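Local coordinates for sensor protein (Vibrio cholerae, PDB 3BY9) that senses C4-dicarboxylates such as succinate through this periplasmic domain and probably passes the signal on as a two-component histidine kinase, at residues Ala73-Ile85 with Arg94-Phe107. Sequence-based numbering, arbitrary orientation.
Sequences ADTYLIDRFGNTI and RSFIGRNFAWRPYF
Tyr76, on the first strand of the membrane-distal PAS-like sensor domain, meets Phe96 in a T-shaped pair: the CD2-CE2 edge of Phe96 stands over the centre of the Tyr76 ring, the planes at 88° and the centroids 4.9 Å apart. With CG set between the backbone N and the carbonyl carbon (chi1 51°), the Tyr76 ring extends across the sheet face toward the dicarboxylate pocket, where its OH donates to Tyr106 OH at 2.8 Å. Tyr106 OH in turn bonds a bound succinate, as does NE of Arg104, so Tyr76 is a second-shell residue, consistent with a part in orienting the ligand-binding hydroxyl of Tyr106. Beside this pair, Arg94 and Asp74 approach from opposite directions with their planes steeply turned against each other; Arg94 NE reaches the syn lone pair of Asp74 OD1 at 2.7 Å, while its NH2 bonds Ala73 O.

At the hairpin end, the type I turn Asp79-Gly82 lies against Phe107, whose face receives Gly82 CA 3.8 Å from the ring centroid. Ile78 CG2 packs on Phe107 CE1. Thr84 N and OG1 grip Arg99 O from opposite faces of its carbonyl plane. Asn100 ND2 bonds Phe81 O at 3.0 Å and, almost straight at 175°, Asn83 OD1 at 2.9 Å.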
loop_
_atom_site.group_PDB
_atom_site.type_symbol
_atom_site.label_atom_id
_atom_site.label_comp_id
_atom_site.label_asym_id
_atom_site.label_seq_id
_atom_site.Cartn_x
_atom_site.Cartn_y
_atom_site.Cartn_z
ATOM N N ALA A 73 -11.503 -0.616 -3.580
ATOM C CA ALA A 73 -11.250 -0.562 -5.018
ATOM C C ALA A 73 -11.629 -1.886 -5.643
ATOM O O ALA A 73 -12.375 -1.910 -6.615
ATOM C CB ALA A 73 -9.777 -0.259 -5.287
ATOM N N ASP A 74 -11.165 -3.003 -5.073
ATOM C CA ASP A 74 -11.460 -4.304 -5.666
ATOM C C ASP A 74 -11.510 -5.365 -4.581
ATOM O O ASP A 74 -10.792 -5.244 -3.595
ATOM C CB ASP A 74 -10.315 -4.710 -6.624
ATOM C CG ASP A 74 -10.019 -3.635 -7.664
ATOM O OD1 ASP A 74 -10.733 -3.578 -8.703
ATOM O OD2 ASP A 74 -9.098 -2.831 -7.422
ATOM N N THR A 75 -12.312 -6.407 -4.796
ATOM C CA THR A 75 -12.396 -7.516 -3.798
ATOM C C THR A 75 -12.392 -8.747 -4.714
ATOM O O THR A 75 -13.264 -8.875 -5.557
ATOM C CB THR A 75 -13.691 -7.451 -2.978
ATOM O OG1 THR A 75 -13.724 -6.216 -2.219
ATOM C CG2 THR A 75 -13.748 -8.640 -1.994
ATOM N N TYR A 76 -11.421 -9.659 -4.507
ATOM C CA TYR A 76 -11.302 -10.729 -5.491
ATOM C C TYR A 76 -10.785 -12.016 -4.864
ATOM O O TYR A 76 -10.022 -11.990 -3.902
ATOM C CB TYR A 76 -10.390 -10.300 -6.667
ATOM C CG TYR A 76 -9.040 -9.722 -6.299
ATOM C CD1 TYR A 76 -7.867 -10.436 -6.572
ATOM C CD2 TYR A 76 -8.923 -8.419 -5.741
ATOM C CE1 TYR A 76 -6.589 -9.854 -6.312
ATOM C CE2 TYR A 76 -7.674 -7.867 -5.487
ATOM C CZ TYR A 76 -6.540 -8.560 -5.768
ATOM O OH TYR A 76 -5.329 -7.941 -5.544
ATOM N N LEU A 77 -11.210 -13.114 -5.473
ATOM C CA LEU A 77 -10.939 -14.473 -4.973
ATOM C C LEU A 77 -9.955 -15.204 -5.850
ATOM O O LEU A 77 -10.148 -15.282 -7.047
ATOM C CB LEU A 77 -12.294 -15.229 -4.949
ATOM C CG LEU A 77 -12.254 -16.671 -4.454
ATOM C CD1 LEU A 77 -11.988 -16.678 -2.929
ATOM C CD2 LEU A 77 -13.637 -17.282 -4.662
ATOM N N ILE A 78 -8.914 -15.776 -5.225
ATOM C CA ILE A 78 -7.849 -16.434 -5.979
ATOM C C ILE A 78 -7.779 -17.916 -5.605
ATOM O O ILE A 78 -7.889 -18.251 -4.426
ATOM C CB ILE A 78 -6.530 -15.743 -5.614
ATOM C CG1 ILE A 78 -6.682 -14.196 -5.796
ATOM C CG2 ILE A 78 -5.448 -16.181 -6.564
ATOM C CD1 ILE A 78 -5.384 -13.450 -5.435
ATOM N N ASP A 79 -7.593 -18.801 -6.602
ATOM C CA ASP A 79 -7.489 -20.212 -6.290
ATOM C C ASP A 79 -6.128 -20.560 -5.686
ATOM O O ASP A 79 -5.293 -19.708 -5.477
ATOM C CB ASP A 79 -7.856 -21.077 -7.531
ATOM C CG ASP A 79 -6.799 -21.063 -8.635
ATOM O OD1 ASP A 79 -5.680 -20.595 -8.417
ATOM O OD2 ASP A 79 -7.106 -21.562 -9.754
ATOM N N ARG A 80 -5.914 -21.819 -5.339
ATOM C CA ARG A 80 -4.684 -22.146 -4.633
ATOM C C ARG A 80 -3.438 -22.154 -5.505
ATOM O O ARG A 80 -2.327 -22.324 -4.995
ATOM C CB ARG A 80 -4.852 -23.501 -3.900
ATOM C CG ARG A 80 -4.941 -24.687 -4.819
ATOM C CD ARG A 80 -5.023 -25.928 -3.913
ATOM N NE ARG A 80 -4.991 -27.166 -4.675
ATOM C CZ ARG A 80 -3.878 -27.736 -5.122
ATOM N NH1 ARG A 80 -2.700 -27.170 -4.876
ATOM N NH2 ARG A 80 -3.953 -28.866 -5.820
ATOM N N PHE A 81 -3.646 -21.916 -6.802
ATOM C CA PHE A 81 -2.567 -21.853 -7.771
ATOM C C PHE A 81 -2.216 -20.394 -8.105
ATOM O O PHE A 81 -1.249 -20.126 -8.841
ATOM C CB PHE A 81 -2.984 -22.599 -9.043
ATOM C CG PHE A 81 -3.460 -24.014 -8.763
ATOM C CD1 PHE A 81 -2.551 -25.008 -8.478
ATOM C CD2 PHE A 81 -4.806 -24.310 -8.769
ATOM C CE1 PHE A 81 -2.987 -26.298 -8.206
ATOM C CE2 PHE A 81 -5.230 -25.614 -8.501
ATOM C CZ PHE A 81 -4.300 -26.574 -8.226
ATOM N N GLY A 82 -2.996 -19.460 -7.550
ATOM C CA GLY A 82 -2.758 -18.045 -7.800
ATOM C C GLY A 82 -3.664 -17.450 -8.864
ATOM O O GLY A 82 -3.507 -16.261 -9.151
ATOM N N ASN A 83 -4.601 -18.214 -9.423
ATOM C CA ASN A 83 -5.449 -17.645 -10.497
ATOM C C ASN A 83 -6.687 -16.951 -9.935
ATOM O O ASN A 83 -7.391 -17.497 -9.084
ATOM C CB ASN A 83 -5.957 -18.745 -11.429
ATOM C CG ASN A 83 -4.838 -19.560 -12.001
ATOM O OD1 ASN A 83 -3.939 -19.030 -12.683
ATOM N ND2 ASN A 83 -4.884 -20.870 -11.737
ATOM N N THR A 84 -6.976 -15.756 -10.430
ATOM C CA THR A 84 -8.161 -15.072 -9.952
ATOM C C THR A 84 -9.360 -15.741 -10.598
ATOM O O THR A 84 -9.433 -15.813 -11.832
ATOM C CB THR A 84 -8.123 -13.577 -10.334
ATOM O OG1 THR A 84 -6.977 -13.015 -9.721
ATOM C CG2 THR A 84 -9.397 -12.837 -9.735
ATOM N N ILE A 85 -10.293 -16.237 -9.786
ATOM C CA ILE A 85 -11.450 -16.924 -10.341
ATOM C C ILE A 85 -12.759 -16.141 -10.212
ATOM O O ILE A 85 -13.694 -16.448 -10.908
ATOM C CB ILE A 85 -11.663 -18.337 -9.744
ATOM C CG1 ILE A 85 -11.990 -18.248 -8.238
ATOM C CG2 ILE A 85 -10.423 -19.225 -9.951
ATOM C CD1 ILE A 85 -12.518 -19.649 -7.760
ATOM N N ARG A 94 -10.887 -3.125 -16.027
ATOM C CA ARG A 94 -9.724 -3.644 -15.265
ATOM C C ARG A 94 -9.905 -5.051 -14.715
ATOM O O ARG A 94 -9.107 -5.468 -13.893
ATOM C CB ARG A 94 -9.347 -2.716 -14.104
ATOM C CG ARG A 94 -10.320 -2.710 -12.911
ATOM C CD ARG A 94 -9.811 -1.759 -11.822
ATOM N NE ARG A 94 -10.675 -1.645 -10.638
ATOM C CZ ARG A 94 -11.692 -0.800 -10.503
ATOM N NH1 ARG A 94 -12.035 0.043 -11.501
ATOM N NH2 ARG A 94 -12.340 -0.739 -9.342
ATOM N N SER A 95 -10.916 -5.773 -15.173
ATOM C CA SER A 95 -11.129 -7.128 -14.648
ATOM C C SER A 95 -9.876 -7.924 -14.363
ATOM O O SER A 95 -9.000 -8.062 -15.218
ATOM C CB SER A 95 -11.982 -7.970 -15.578
ATOM O OG SER A 95 -12.259 -9.259 -14.992
ATOM N N PHE A 96 -9.832 -8.477 -13.147
ATOM C CA PHE A 96 -8.699 -9.287 -12.747
ATOM C C PHE A 96 -8.970 -10.749 -13.057
ATOM O O PHE A 96 -8.079 -11.592 -12.823
ATOM C CB PHE A 96 -8.497 -9.192 -11.223
ATOM C CG PHE A 96 -8.079 -7.836 -10.706
ATOM C CD1 PHE A 96 -7.847 -6.742 -11.552
ATOM C CD2 PHE A 96 -7.961 -7.650 -9.313
ATOM C CE1 PHE A 96 -7.523 -5.495 -11.033
ATOM C CE2 PHE A 96 -7.640 -6.402 -8.771
ATOM C CZ PHE A 96 -7.425 -5.314 -9.623
ATOM N N ILE A 97 -10.154 -11.079 -13.578
ATOM C CA ILE A 97 -10.486 -12.500 -13.813
ATOM C C ILE A 97 -9.475 -13.175 -14.761
ATOM O O ILE A 97 -9.153 -12.633 -15.829
ATOM C CB ILE A 97 -11.895 -12.648 -14.424
ATOM C CG1 ILE A 97 -12.958 -12.069 -13.480
ATOM C CG2 ILE A 97 -12.205 -14.139 -14.702
ATOM C CD1 ILE A 97 -13.275 -12.872 -12.308
ATOM N N GLY A 98 -8.941 -14.328 -14.339
ATOM C CA GLY A 98 -8.015 -15.043 -15.211
ATOM C C GLY A 98 -6.558 -14.651 -15.005
ATOM O O GLY A 98 -5.651 -15.327 -15.518
ATOM N N ARG A 99 -6.300 -13.587 -14.241
ATOM C CA ARG A 99 -4.900 -13.159 -14.065
ATOM C C ARG A 99 -4.355 -13.906 -12.871
ATOM O O ARG A 99 -5.083 -14.096 -11.887
ATOM C CB ARG A 99 -4.814 -11.646 -13.743
ATOM C CG ARG A 99 -5.516 -10.751 -14.724
ATOM C CD ARG A 99 -4.955 -10.889 -16.111
ATOM N NE ARG A 99 -5.266 -9.714 -16.921
ATOM C CZ ARG A 99 -4.485 -8.638 -17.019
ATOM N NH1 ARG A 99 -3.338 -8.572 -16.355
ATOM N NH2 ARG A 99 -4.844 -7.626 -17.802
ATOM N N ASN A 100 -3.066 -14.262 -12.930
ATOM C CA ASN A 100 -2.443 -15.014 -11.843
ATOM C C ASN A 100 -1.579 -14.100 -11.007
ATOM O O ASN A 100 -0.789 -13.312 -11.573
ATOM C CB ASN A 100 -1.659 -16.184 -12.464
ATOM C CG ASN A 100 -1.033 -17.068 -11.404
ATOM O OD1 ASN A 100 -0.071 -16.668 -10.762
ATOM N ND2 ASN A 100 -1.584 -18.259 -11.224
ATOM N N PHE A 101 -1.725 -14.156 -9.663
ATOM C CA PHE A 101 -0.947 -13.276 -8.768
ATOM C C PHE A 101 -0.093 -14.082 -7.775
ATOM O O PHE A 101 0.177 -13.613 -6.675
ATOM C CB PHE A 101 -1.900 -12.357 -8.010
ATOM C CG PHE A 101 -2.668 -11.425 -8.938
ATOM C CD1 PHE A 101 -1.983 -10.516 -9.715
ATOM C CD2 PHE A 101 -4.047 -11.516 -9.069
ATOM C CE1 PHE A 101 -2.667 -9.682 -10.661
ATOM C CE2 PHE A 101 -4.752 -10.682 -9.995
ATOM C CZ PHE A 101 -4.041 -9.771 -10.797
ATOM N N ALA A 102 0.302 -15.293 -8.179
ATOM C CA ALA A 102 1.108 -16.123 -7.243
ATOM C C ALA A 102 2.413 -15.434 -6.939
ATOM O O ALA A 102 3.037 -15.725 -5.929
ATOM C CB ALA A 102 1.398 -17.511 -7.859
ATOM N N TRP A 103 2.843 -14.539 -7.836
ATOM C CA TRP A 103 4.079 -13.787 -7.678
ATOM C C TRP A 103 3.965 -12.636 -6.659
ATOM O O TRP A 103 5.009 -12.044 -6.224
ATOM C CB TRP A 103 4.521 -13.245 -9.061
ATOM C CG TRP A 103 3.488 -12.382 -9.737
ATOM C CD1 TRP A 103 2.436 -12.814 -10.548
ATOM C CD2 TRP A 103 3.359 -10.946 -9.641
ATOM N NE1 TRP A 103 1.668 -11.704 -10.925
ATOM C CE2 TRP A 103 2.213 -10.568 -10.393
ATOM C CE3 TRP A 103 4.099 -9.946 -8.995
ATOM C CZ2 TRP A 103 1.798 -9.229 -10.509
ATOM C CZ3 TRP A 103 3.678 -8.601 -9.117
ATOM C CH2 TRP A 103 2.543 -8.270 -9.864
ATOM N N ARG A 104 2.744 -12.324 -6.226
ATOM C CA ARG A 104 2.582 -11.242 -5.251
ATOM C C ARG A 104 2.755 -11.738 -3.832
ATOM O O ARG A 104 2.205 -12.771 -3.455
ATOM C CB ARG A 104 1.190 -10.629 -5.319
ATOM C CG ARG A 104 1.012 -9.635 -6.409
ATOM C CD ARG A 104 1.784 -8.310 -6.127
ATOM N NE ARG A 104 1.182 -7.208 -6.910
ATOM C CZ ARG A 104 1.841 -6.120 -7.314
ATOM N NH1 ARG A 104 3.124 -5.948 -7.020
ATOM N NH2 ARG A 104 1.214 -5.234 -8.116
ATOM N N PRO A 105 3.439 -10.968 -2.999
ATOM C CA PRO A 105 3.618 -11.426 -1.605
ATOM C C PRO A 105 2.315 -11.671 -0.862
ATOM O O PRO A 105 2.232 -12.574 -0.046
ATOM C CB PRO A 105 4.394 -10.275 -0.978
ATOM C CG PRO A 105 5.320 -9.859 -2.119
ATOM C CD PRO A 105 4.358 -9.847 -3.325
ATOM N N TYR A 106 1.277 -10.860 -1.111
ATOM C CA TYR A 106 0.062 -11.112 -0.349
ATOM C C TYR A 106 -0.532 -12.478 -0.667
ATOM O O TYR A 106 -1.173 -13.076 0.214
ATOM C CB TYR A 106 -0.960 -9.964 -0.523
ATOM C CG TYR A 106 -1.450 -9.748 -1.951
ATOM C CD1 TYR A 106 -2.370 -10.638 -2.551
ATOM C CD2 TYR A 106 -1.022 -8.641 -2.696
ATOM C CE1 TYR A 106 -2.852 -10.422 -3.867
ATOM C CE2 TYR A 106 -1.499 -8.430 -4.010
ATOM C CZ TYR A 106 -2.407 -9.326 -4.585
ATOM O OH TYR A 106 -2.847 -9.149 -5.900
ATOM N N PHE A 107 -0.313 -13.016 -1.868
ATOM C CA PHE A 107 -0.885 -14.316 -2.148
ATOM C C PHE A 107 0.100 -15.380 -1.541
ATOM O O PHE A 107 -0.315 -16.333 -0.881
ATOM C CB PHE A 107 -0.976 -14.562 -3.665
ATOM C CG PHE A 107 -1.437 -15.964 -4.001
ATOM C CD1 PHE A 107 -2.793 -16.287 -3.947
ATOM C CD2 PHE A 107 -0.498 -16.983 -4.213
ATOM C CE1 PHE A 107 -3.250 -17.578 -4.090
ATOM C CE2 PHE A 107 -0.924 -18.303 -4.354
ATOM C CZ PHE A 107 -2.322 -18.605 -4.291
#